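Family 88 glycosyl hydrolase (Bacteroides thetaiotaomicron, PDB 5NOA) probably acts on complex plant polysaccharides such as the arabinogalactan of gum arabic, as a glycoside hydrolase or a polysaccharide lyase. Local coordinates at residues Val34-Ile37 with His38-Gly42; Phe70-Lys74 with Pro75-Glu79; Lys322-Ser325 with Thr326-Gln330; Phe359-Gly362 with Ala363-Ala367. All coordinates share one frame; numbering follows the deposited sequence.

Contact 1. Residues Val34-Ile37 with His38-Gly42; sequences VDII and HKVNG
Val34 and His38 stand one turn apart on helix 29-47, the first helix in what the family makes, in all likelihood, an (alpha/alpha)6, or six-hairpin, barrel. The backbone polar groups are settled by regular i to i+4 bonds. Val34 O receives His38 N at 3.0 Å, and Asp35 O receives Lys39 N at the same length of 3.0 Å. Ile36 O takes Val40 N at 2.9 Å, while the bond from Asn41 N to Ile37 O is nearly straight, with an N-H...O angle of 168°. Gly42 N continues the ladder to His38 O.

His38, Lys39 and Asn41 find polar partners on other helices and loops. In His38, CG lies beside the backbone N (chi1 -68°), which tips the imidazole back over the preceding turn. Its CD2 comes within 3.5 Å of Val34 O, a contact oblique to the ring, and ND1 is hydrogen-bonded to Tyr77 OH. A leucine in its place would probably keep some contact with the valine but leave the Tyr77 hydroxyl without this nitrogen partner. Asn41 uses both ends of its amide, OD1 with Tyr61 OH and ND2 with Asn65 OD1, and Lys39 NZ reaches Gln330 O.

Apolar contact across the turn is modest. Val34 and His38 run side by side, CG1 of the valine 3.7 Å from CD2 of the histidine, and on another side of the helix Ile36 CG2 meets Val40 CG2 at 4.1 Å.

Contact 2. Residues Phe70-Lys74 with Pro75-Glu79; sequences FLTNK and PEYLE
Thr72, the last residue of helix 56-72, sets its OG1 3.8 Å from Tyr77 CE2, obliquely to the ring. That hydroxyl is hydrogen-bonded to Ala68 O and also receives a weak bond from Lys74 N at 3.3 Å. Asn73 breaks the helix with a positive phi of 61°, turning the chain toward Lys74 at the N-cap of the next helix. Lys74 O accepts Tyr77 N at 3.0 Å.

The lysine side chain leaves with CG anti to its backbone N (chi1 -176°) and runs extended across the tyrosine. Its CD lies over one ring face, 4.0 Å from the centroid of the Tyr77 ring, a CH-pi contact displaced toward the rim. Beyond it, NZ donates to a water at 3.1 Å that also bonds Tyr77 OH at 2.6 Å; the same hydroxyl is hydrogen-bonded to His38 ND1 of helix 29-47. Glu76 OE1 approaches the lysine methylenes, 3.3 Å from Lys74 CG. A leucine instead of Tyr77 would probably strip the lysine chain of its flat support and leave the bridging water and His38 ND1 without the phenol.

The turn joins helices 56-72 and 75-87; Tyr77 packs inward on helix 29-47, and Leu78 on helix 120-130.

Contact 3. Residues Lys322-Ser325 with Thr326-Gln330; sequences KYLS and TVALQ
Tyr323 and Val327 form the apolar centre of a helix terminus that widens into a pi-type turn, at the end of helix 310-328. The two side chains cross at about a right angle, Val327 CG1 lying 3.6 Å from Tyr323 CE1. Ala328 CB approaches the same ring at CE2 of Tyr323, 4.1 Å away. A chi1 of 162° swings the tyrosine ring alongside the following turn, where its CE1 edge can meet the valine; its hydroxyl is hydrogen-bonded to Thr289 OG1, and the ring of Tyr273 meets it edge-to-face.

Around this patch the backbone shows the wider turn. Tyr323 O is gripped twice, by Val327 N at 2.9 Å and by Ala328 N at 3.1 Å, the second an i to i+5 bond. Leu329 N repeats that longer spacing to Leu324 O at 3.0 Å, just as the chain leaves helical geometry.

Lys322 O, at the polar edge, also has two donors, both from Thr326: its backbone N and its OG1, the latter very short at 2.5 Å. Ser325 OG turns back to Trp321 O. Finally, a single water spans the chain's exit from the helix, donating to Ser325 O and to Leu329 O, each at 2.7 Å.

Contact 4. Residues Phe359-Gly362 with Ala363-Ala367; sequences FGVG and AFLLA
Val361 and Leu365 lie one turn apart on helix 358-377, the last helix of the probable six-hairpin barrel, in a part of it that is buried throughout.

Backbone hydrogen bonds carry most of the contact, in unbroken i to i+4 order. Ala363 N donates to Phe359 O at 2.9 Å and Phe364 N to Gly360 O at 2.9 Å. Leu365 N bonds Val361 O at 2.9 Å, and Leu366 N closes the series on Gly362 O at 3.0 Å.

Side-chain packing against neighbouring helices is the second kind. Phe364 directs its ring away from the preceding turn, toward Ile36 and Val40 of helix 29-47. Ala363 rests on Ala293 and Phe294 of helix 289-304, while Phe359 meets the ring of Trp56, their planes at about 40°. The helix therefore touches partners on several sides.

Apolar contact within the helix is slight by comparison. Leu365 has CG beside its backbone N (chi1 -69°), which bends the chain back so that CG sits 3.3 Å from Val361 O. From there Leu365 CD1 reaches Val361 CG1 at 4.0 Å, the two side chains pointing the same way.

Overall arrangement
Contact 1 touches the other three. Toward contact 2, centres 12 Å apart, His38 CE1 packs on Thr72 CG2 at 3.6 Å, and Ile37 CD1 on Leu71 CD2 at 3.6 Å. Toward contact 3, Val40 CG2 lies 3.5 Å from Leu329 CD1, beside the reach of Lys39 to Gln330. Contact 4, 11 Å away between centres, offers Phe364 and Leu365 to Ile36, Val40 and Asn41. Contacts 3 and 4 also join, Leu324 O lying 3.6 Å from Phe364 CE2. Contacts 2 and 3 remain separate, their nearest atoms about 12 Å apart. Contact 4 lies about 8 Å from the chain centre; the others sit about 19 to 20 Å out.

Contact 1. Residues Val34-Ile37 with His38-Gly42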
loop_
_atom_site.group_PDB
_atom_site.type_symbol
_atom_site.label_atom_id
_atom_site.label_comp_id
_atom_site.label_asym_id
_atom_site.label_seq_id
_atom_site.Cartn_x
_atom_site.Cartn_y
_atom_site.Cartn_z
ATOM N N VAL A 34 15.161 -5.331 -12.715
ATOM C CA VAL A 34 16.093 -4.950 -11.658
ATOM C C VAL A 34 16.778 -3.632 -11.992
ATOM O O VAL A 34 16.906 -2.766 -11.115
ATOM C CB VAL A 34 17.092 -6.066 -11.349
ATOM C CG1 VAL A 34 18.181 -5.629 -10.376
ATOM C CG2 VAL A 34 16.349 -7.265 -10.762
ATOM N N ASP A 35 17.237 -3.472 -13.225
ATOM C CA ASP A 35 17.870 -2.215 -13.618
ATOM C C ASP A 35 16.895 -1.023 -13.448
ATOM O O ASP A 35 17.309 0.056 -13.008
ATOM C CB ASP A 35 18.386 -2.285 -15.063
ATOM C CG ASP A 35 19.580 -3.181 -15.251
ATOM O OD1 ASP A 35 20.251 -3.531 -14.269
ATOM O OD2 ASP A 35 19.843 -3.531 -16.425
ATOM N N ILE A 36 15.634 -1.223 -13.770
ATOM C CA ILE A 36 14.632 -0.180 -13.557
ATOM C C ILE A 36 14.484 0.144 -12.065
ATOM O O ILE A 36 14.445 1.315 -11.682
ATOM C CB ILE A 36 13.285 -0.604 -14.177
ATOM C CG1 ILE A 36 13.354 -0.513 -15.691
ATOM C CG2 ILE A 36 12.141 0.219 -13.621
ATOM C CD1 ILE A 36 12.207 -1.175 -16.449
ATOM N N ILE A 37 14.423 -0.881 -11.227
ATOM C CA ILE A 37 14.330 -0.661 -9.788
ATOM C C ILE A 37 15.476 0.216 -9.272
ATOM O O ILE A 37 15.241 1.176 -8.552
ATOM C CB ILE A 37 14.297 -2.008 -9.030
ATOM C CG1 ILE A 37 12.949 -2.689 -9.263
ATOM C CG2 ILE A 37 14.533 -1.858 -7.534
ATOM C CD1 ILE A 37 12.918 -4.173 -8.947
ATOM N N HIS A 38 16.708 -0.088 -9.687
ATOM C CA HIS A 38 17.828 0.714 -9.242
ATOM C C HIS A 38 17.785 2.143 -9.806
ATOM O O HIS A 38 18.122 3.110 -9.120
ATOM C CB HIS A 38 19.143 0.023 -9.577
ATOM C CG HIS A 38 19.349 -1.214 -8.787
ATOM N ND1 HIS A 38 19.185 -1.236 -7.414
ATOM C CD2 HIS A 38 19.730 -2.458 -9.148
ATOM C CE1 HIS A 38 19.437 -2.464 -6.978
ATOM N NE2 HIS A 38 19.790 -3.216 -8.006
ATOM N N LYS A 39 17.333 2.292 -11.049
ATOM C CA LYS A 39 17.221 3.623 -11.647
ATOM C C LYS A 39 16.196 4.482 -10.876
ATOM O O LYS A 39 16.436 5.630 -10.564
ATOM C CB LYS A 39 16.836 3.496 -13.113
ATOM C CG LYS A 39 16.834 4.794 -13.896
ATOM C CD LYS A 39 16.461 4.555 -15.359
ATOM C CE LYS A 39 15.093 3.863 -15.547
ATOM N NZ LYS A 39 14.269 4.312 -16.716
ATOM N N VAL A 40 15.059 3.890 -10.574
ATOM C CA VAL A 40 13.972 4.556 -9.886
ATOM C C VAL A 40 14.349 4.896 -8.446
ATOM O O VAL A 40 14.127 6.012 -7.970
ATOM C CB VAL A 40 12.703 3.674 -9.949
ATOM C CG1 VAL A 40 11.615 4.144 -9.018
ATOM C CG2 VAL A 40 12.194 3.641 -11.389
ATOM N N ASN A 41 14.833 3.900 -7.723
ATOM C CA ASN A 41 15.138 4.109 -6.324
ATOM C C ASN A 41 16.332 5.027 -6.164
ATOM O O ASN A 41 16.375 5.880 -5.275
ATOM C CB ASN A 41 15.297 2.789 -5.599
ATOM C CG ASN A 41 14.896 2.849 -4.145
ATOM O OD1 ASN A 41 14.133 3.732 -3.778
ATOM N ND2 ASN A 41 15.363 1.927 -3.324
ATOM N N GLY A 42 17.310 4.886 -7.053
ATOM C CA GLY A 42 18.445 5.798 -7.073
ATOM C C GLY A 42 18.040 7.232 -7.343
ATOM O O GLY A 42 18.548 8.169 -6.685
#

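Contact 2. Residues Phe70-Lys74 with Pro75-Glu79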
loop_
_atom_site.group_PDB
_atom_site.type_symbol
_atom_site.label_atom_id
_atom_site.label_comp_id
_atom_site.label_asym_id
_atom_site.label_seq_id
_atom_site.Cartn_x
_atom_site.Cartn_y
_atom_site.Cartn_z
ATOM N N PHE A 70 15.004 -5.983 0.206
ATOM C CA PHE A 70 14.801 -7.436 0.316
ATOM C C PHE A 70 15.097 -8.141 -1.010
ATOM O O PHE A 70 15.620 -9.263 -1.026
ATOM C CB PHE A 70 13.374 -7.772 0.725
ATOM C CG PHE A 70 12.976 -7.263 2.062
ATOM C CD1 PHE A 70 13.895 -6.966 3.051
ATOM C CD2 PHE A 70 11.631 -7.054 2.327
ATOM C CE1 PHE A 70 13.487 -6.499 4.284
ATOM C CE2 PHE A 70 11.223 -6.597 3.561
ATOM C CZ PHE A 70 12.154 -6.323 4.542
ATOM N N LEU A 71 14.734 -7.523 -2.130
ATOM C CA LEU A 71 14.968 -8.124 -3.446
ATOM C C LEU A 71 16.429 -8.098 -3.852
ATOM O O LEU A 71 16.930 -9.100 -4.356
ATOM C CB LEU A 71 14.142 -7.407 -4.512
ATOM C CG LEU A 71 14.178 -8.032 -5.893
ATOM C CD1 LEU A 71 13.208 -9.195 -5.948
ATOM C CD2 LEU A 71 13.799 -7.007 -6.962
ATOM N N THR A 72 17.081 -6.958 -3.662
ATOM C CA THR A 72 18.386 -6.700 -4.274
ATOM C C THR A 72 19.554 -6.702 -3.311
ATOM O O THR A 72 20.702 -6.763 -3.751
ATOM C CB THR A 72 18.426 -5.333 -4.990
ATOM O OG1 THR A 72 18.381 -4.259 -4.039
ATOM C CG2 THR A 72 17.310 -5.188 -5.976
ATOM N N ASN A 73 19.303 -6.570 -2.017
ATOM C CA ASN A 73 20.378 -6.484 -1.015
ATOM C C ASN A 73 21.327 -5.309 -1.175
ATOM O O ASN A 73 22.404 -5.309 -0.606
ATOM C CB ASN A 73 21.116 -7.828 -0.902
ATOM C CG ASN A 73 20.207 -8.912 -0.366
ATOM O OD1 ASN A 73 19.823 -9.836 -1.079
ATOM N ND2 ASN A 73 19.835 -8.782 0.896
ATOM N N LYS A 74 20.897 -4.247 -1.852
ATOM C CA LYS A 74 21.795 -3.114 -2.058
ATOM C C LYS A 74 21.960 -2.348 -0.720
ATOM O O LYS A 74 20.991 -1.827 -0.166
ATOM C CB LYS A 74 21.264 -2.186 -3.145
ATOM C CG LYS A 74 22.209 -1.053 -3.466
ATOM C CD LYS A 74 21.887 -0.365 -4.777
ATOM C CE LYS A 74 23.018 0.555 -5.158
ATOM N NZ LYS A 74 22.787 1.060 -6.524
ATOM N N PRO A 75 23.197 -2.258 -0.192
ATOM C CA PRO A 75 23.360 -1.736 1.166
ATOM C C PRO A 75 22.858 -0.322 1.355
ATOM O O PRO A 75 22.359 0.001 2.421
ATOM C CB PRO A 75 24.886 -1.805 1.412
ATOM C CG PRO A 75 25.396 -2.749 0.449
ATOM C CD PRO A 75 24.457 -2.838 -0.702
ATOM N N GLU A 76 23.007 0.514 0.344
ATOM C CA GLU A 76 22.548 1.877 0.402
ATOM C C GLU A 76 21.054 1.964 0.709
ATOM O O GLU A 76 20.612 2.940 1.347
ATOM C CB GLU A 76 22.850 2.596 -0.916
ATOM C CG GLU A 76 24.329 2.843 -1.151
ATOM C CD GLU A 76 25.085 1.738 -1.886
ATOM O OE1 GLU A 76 24.653 0.549 -1.946
ATOM O OE2 GLU A 76 26.186 2.096 -2.391
ATOM N N TYR A 77 20.255 1.010 0.254
ATOM C CA TYR A 77 18.830 1.066 0.528
ATOM C C TYR A 77 18.524 0.857 1.982
ATOM O O TYR A 77 17.732 1.571 2.572
ATOM C CB TYR A 77 18.053 0.081 -0.366
ATOM C CG TYR A 77 18.198 0.330 -1.867
ATOM C CD1 TYR A 77 18.677 1.513 -2.378
ATOM C CD2 TYR A 77 17.799 -0.633 -2.765
ATOM C CE1 TYR A 77 18.802 1.723 -3.741
ATOM C CE2 TYR A 77 17.908 -0.452 -4.137
ATOM C CZ TYR A 77 18.417 0.729 -4.630
ATOM O OH TYR A 77 18.556 0.906 -5.983
ATOM N N LEU A 78 19.198 -0.115 2.577
ATOM C CA LEU A 78 19.029 -0.345 4.020
ATOM C C LEU A 78 19.439 0.883 4.819
ATOM O O LEU A 78 18.738 1.316 5.727
ATOM C CB LEU A 78 19.832 -1.560 4.453
ATOM C CG LEU A 78 19.791 -1.886 5.950
ATOM C CD1 LEU A 78 18.357 -2.129 6.400
ATOM C CD2 LEU A 78 20.658 -3.097 6.236
ATOM N N GLU A 79 20.571 1.463 4.443
ATOM C CA GLU A 79 21.040 2.643 5.127
ATOM C C GLU A 79 20.069 3.814 5.045
ATOM O O GLU A 79 19.911 4.566 6.008
ATOM C CB GLU A 79 22.440 3.029 4.648
ATOM C CG GLU A 79 23.493 1.989 5.070
ATOM C CD GLU A 79 23.396 1.525 6.540
ATOM O OE1 GLU A 79 23.547 2.394 7.437
ATOM O OE2 GLU A 79 23.176 0.285 6.803
HETATM O O HOH W 1 20.213 2.732 -6.914
#

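Contact 3. Residues Lys322-Ser325 with Thr326-Gln330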
loop_
_atom_site.group_PDB
_atom_site.type_symbol
_atom_site.label_atom_id
_atom_site.label_comp_id
_atom_site.label_asym_id
_atom_site.label_seq_id
_atom_site.Cartn_x
_atom_site.Cartn_y
_atom_site.Cartn_z
ATOM N N LYS A 322 3.039 -3.016 -18.700
ATOM C CA LYS A 322 3.301 -2.297 -19.902
ATOM C C LYS A 322 3.075 -0.768 -19.724
ATOM O O LYS A 322 3.917 0.049 -20.083
ATOM C CB LYS A 322 2.469 -2.895 -21.005
ATOM C CG LYS A 322 2.533 -2.119 -22.273
ATOM C CD LYS A 322 1.818 -2.884 -23.374
ATOM C CE LYS A 322 1.659 -2.048 -24.620
ATOM N NZ LYS A 322 2.956 -1.972 -25.300
ATOM N N TYR A 323 1.954 -0.399 -19.126
ATOM C CA TYR A 323 1.710 0.993 -18.808
ATOM C C TYR A 323 2.792 1.542 -17.877
ATOM O O TYR A 323 3.323 2.639 -18.103
ATOM C CB TYR A 323 0.306 1.154 -18.180
ATOM C CG TYR A 323 0.198 2.479 -17.452
ATOM C CD1 TYR A 323 0.034 3.677 -18.136
ATOM C CD2 TYR A 323 0.378 2.546 -16.082
ATOM C CE1 TYR A 323 0.031 4.886 -17.484
ATOM C CE2 TYR A 323 0.349 3.754 -15.417
ATOM C CZ TYR A 323 0.196 4.933 -16.127
ATOM O OH TYR A 323 0.204 6.178 -15.522
ATOM N N LEU A 324 3.083 0.822 -16.795
ATOM C CA LEU A 324 4.040 1.367 -15.815
ATOM C C LEU A 324 5.401 1.597 -16.417
ATOM O O LEU A 324 6.032 2.580 -16.125
ATOM C CB LEU A 324 4.133 0.444 -14.609
ATOM C CG LEU A 324 2.879 0.364 -13.737
ATOM C CD1 LEU A 324 2.995 -0.783 -12.744
ATOM C CD2 LEU A 324 2.629 1.677 -13.022
ATOM N N SER A 325 5.847 0.657 -17.233
ATOM C CA SER A 325 7.197 0.707 -17.768
ATOM C C SER A 325 7.391 1.594 -18.960
ATOM O O SER A 325 8.492 2.059 -19.187
ATOM C CB SER A 325 7.683 -0.716 -18.039
ATOM O OG SER A 325 6.927 -1.349 -19.015
ATOM N N THR A 326 6.311 1.833 -19.692
ATOM C CA THR A 326 6.345 2.636 -20.912
ATOM C C THR A 326 5.851 4.050 -20.783
ATOM O O THR A 326 6.296 4.909 -21.530
ATOM C CB THR A 326 5.558 1.979 -22.070
ATOM O OG1 THR A 326 4.156 1.854 -21.753
ATOM C CG2 THR A 326 6.113 0.681 -22.291
ATOM N N VAL A 327 4.850 4.247 -19.940
ATOM C CA VAL A 327 4.180 5.536 -19.850
ATOM C C VAL A 327 4.513 6.217 -18.522
ATOM O O VAL A 327 4.939 7.394 -18.519
ATOM C CB VAL A 327 2.658 5.394 -20.041
ATOM C CG1 VAL A 327 1.977 6.722 -19.889
ATOM C CG2 VAL A 327 2.357 4.759 -21.392
ATOM N N ALA A 328 4.346 5.519 -17.406
ATOM C CA ALA A 328 4.617 6.139 -16.108
ATOM C C ALA A 328 6.116 6.418 -15.898
ATOM O O ALA A 328 6.500 7.488 -15.433
ATOM C CB ALA A 328 4.083 5.292 -14.982
ATOM N N LEU A 329 6.956 5.440 -16.200
ATOM C CA LEU A 329 8.386 5.548 -15.979
ATOM C C LEU A 329 9.041 6.471 -16.977
ATOM O O LEU A 329 8.832 6.356 -18.159
ATOM C CB LEU A 329 9.003 4.170 -16.121
ATOM C CG LEU A 329 10.531 4.048 -16.029
ATOM C CD1 LEU A 329 11.027 4.430 -14.642
ATOM C CD2 LEU A 329 10.907 2.620 -16.369
ATOM N N GLN A 330 9.857 7.385 -16.479
ATOM C CA GLN A 330 10.659 8.290 -17.316
ATOM C C GLN A 330 12.079 7.782 -17.336
ATOM O O GLN A 330 12.501 7.060 -16.414
ATOM C CB GLN A 330 10.598 9.715 -16.763
ATOM C CG GLN A 330 9.127 10.154 -16.599
ATOM C CD GLN A 330 8.872 11.610 -16.416
ATOM O OE1 GLN A 330 9.800 12.396 -16.354
ATOM N NE2 GLN A 330 7.574 11.991 -16.339
HETATM O O HOH W 2 9.764 4.419 -19.739
#

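Contact 4. Residues Phe359-Gly362 with Ala363-Ala367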
loop_
_atom_site.group_PDB
_atom_site.type_symbol
_atom_site.label_atom_id
_atom_site.label_comp_id
_atom_site.label_asym_id
_atom_site.label_seq_id
_atom_site.Cartn_x
_atom_site.Cartn_y
_atom_site.Cartn_z
ATOM N N PHE A 359 4.905 8.242 -2.176
ATOM C CA PHE A 359 4.061 7.052 -2.125
ATOM C C PHE A 359 3.921 6.411 -3.502
ATOM O O PHE A 359 3.784 5.194 -3.596
ATOM C CB PHE A 359 2.699 7.357 -1.493
ATOM C CG PHE A 359 1.848 8.324 -2.279
ATOM C CD1 PHE A 359 1.040 7.880 -3.301
ATOM C CD2 PHE A 359 1.845 9.683 -1.979
ATOM C CE1 PHE A 359 0.299 8.781 -4.036
ATOM C CE2 PHE A 359 1.087 10.581 -2.733
ATOM C CZ PHE A 359 0.313 10.117 -3.752
ATOM N N GLY A 360 3.975 7.205 -4.570
ATOM C CA GLY A 360 3.890 6.665 -5.931
ATOM C C GLY A 360 5.124 5.859 -6.268
ATOM O O GLY A 360 5.053 4.806 -6.901
ATOM N N VAL A 361 6.281 6.369 -5.882
ATOM C CA VAL A 361 7.533 5.627 -6.069
ATOM C C VAL A 361 7.486 4.352 -5.252
ATOM O O VAL A 361 7.873 3.277 -5.741
ATOM C CB VAL A 361 8.750 6.497 -5.696
ATOM C CG1 VAL A 361 10.037 5.687 -5.592
ATOM C CG2 VAL A 361 8.880 7.673 -6.670
ATOM N N GLY A 362 7.014 4.447 -4.006
ATOM C CA GLY A 362 6.878 3.243 -3.201
ATOM C C GLY A 362 6.021 2.176 -3.878
ATOM O O GLY A 362 6.407 1.000 -3.934
ATOM N N ALA A 363 4.857 2.577 -4.387
ATOM C CA ALA A 363 3.977 1.647 -5.075
ATOM C C ALA A 363 4.630 1.030 -6.309
ATOM O O ALA A 363 4.508 -0.178 -6.565
ATOM C CB ALA A 363 2.678 2.361 -5.457
ATOM N N PHE A 364 5.318 1.886 -7.084
ATOM C CA PHE A 364 6.012 1.414 -8.271
ATOM C C PHE A 364 7.055 0.358 -7.893
ATOM O O PHE A 364 7.193 -0.679 -8.555
ATOM C CB PHE A 364 6.635 2.595 -9.018
ATOM C CG PHE A 364 7.237 2.213 -10.332
ATOM C CD1 PHE A 364 8.501 1.622 -10.394
ATOM C CD2 PHE A 364 6.536 2.435 -11.503
ATOM C CE1 PHE A 364 9.011 1.243 -11.616
ATOM C CE2 PHE A 364 7.060 2.083 -12.717
ATOM C CZ PHE A 364 8.291 1.480 -12.753
ATOM N N LEU A 365 7.837 0.632 -6.848
ATOM C CA LEU A 365 8.839 -0.317 -6.400
ATOM C C LEU A 365 8.230 -1.637 -5.988
ATOM O O LEU A 365 8.761 -2.701 -6.321
ATOM C CB LEU A 365 9.656 0.258 -5.256
ATOM C CG LEU A 365 10.593 1.410 -5.645
ATOM C CD1 LEU A 365 11.173 2.040 -4.394
ATOM C CD2 LEU A 365 11.715 0.960 -6.545
ATOM N N LEU A 366 7.080 -1.599 -5.299
ATOM C CA LEU A 366 6.397 -2.865 -4.963
ATOM C C LEU A 366 6.058 -3.670 -6.217
ATOM O O LEU A 366 6.334 -4.865 -6.329
ATOM C CB LEU A 366 5.121 -2.606 -4.175
ATOM C CG LEU A 366 5.264 -2.028 -2.792
ATOM C CD1 LEU A 366 3.868 -1.819 -2.222
ATOM C CD2 LEU A 366 6.057 -2.932 -1.880
ATOM N N ALA A 367 5.440 -3.000 -7.175
ATOM C CA ALA A 367 5.055 -3.652 -8.435
ATOM C C ALA A 367 6.261 -4.229 -9.149
ATOM O O ALA A 367 6.222 -5.366 -9.625
ATOM C CB ALA A 367 4.345 -2.671 -9.302
#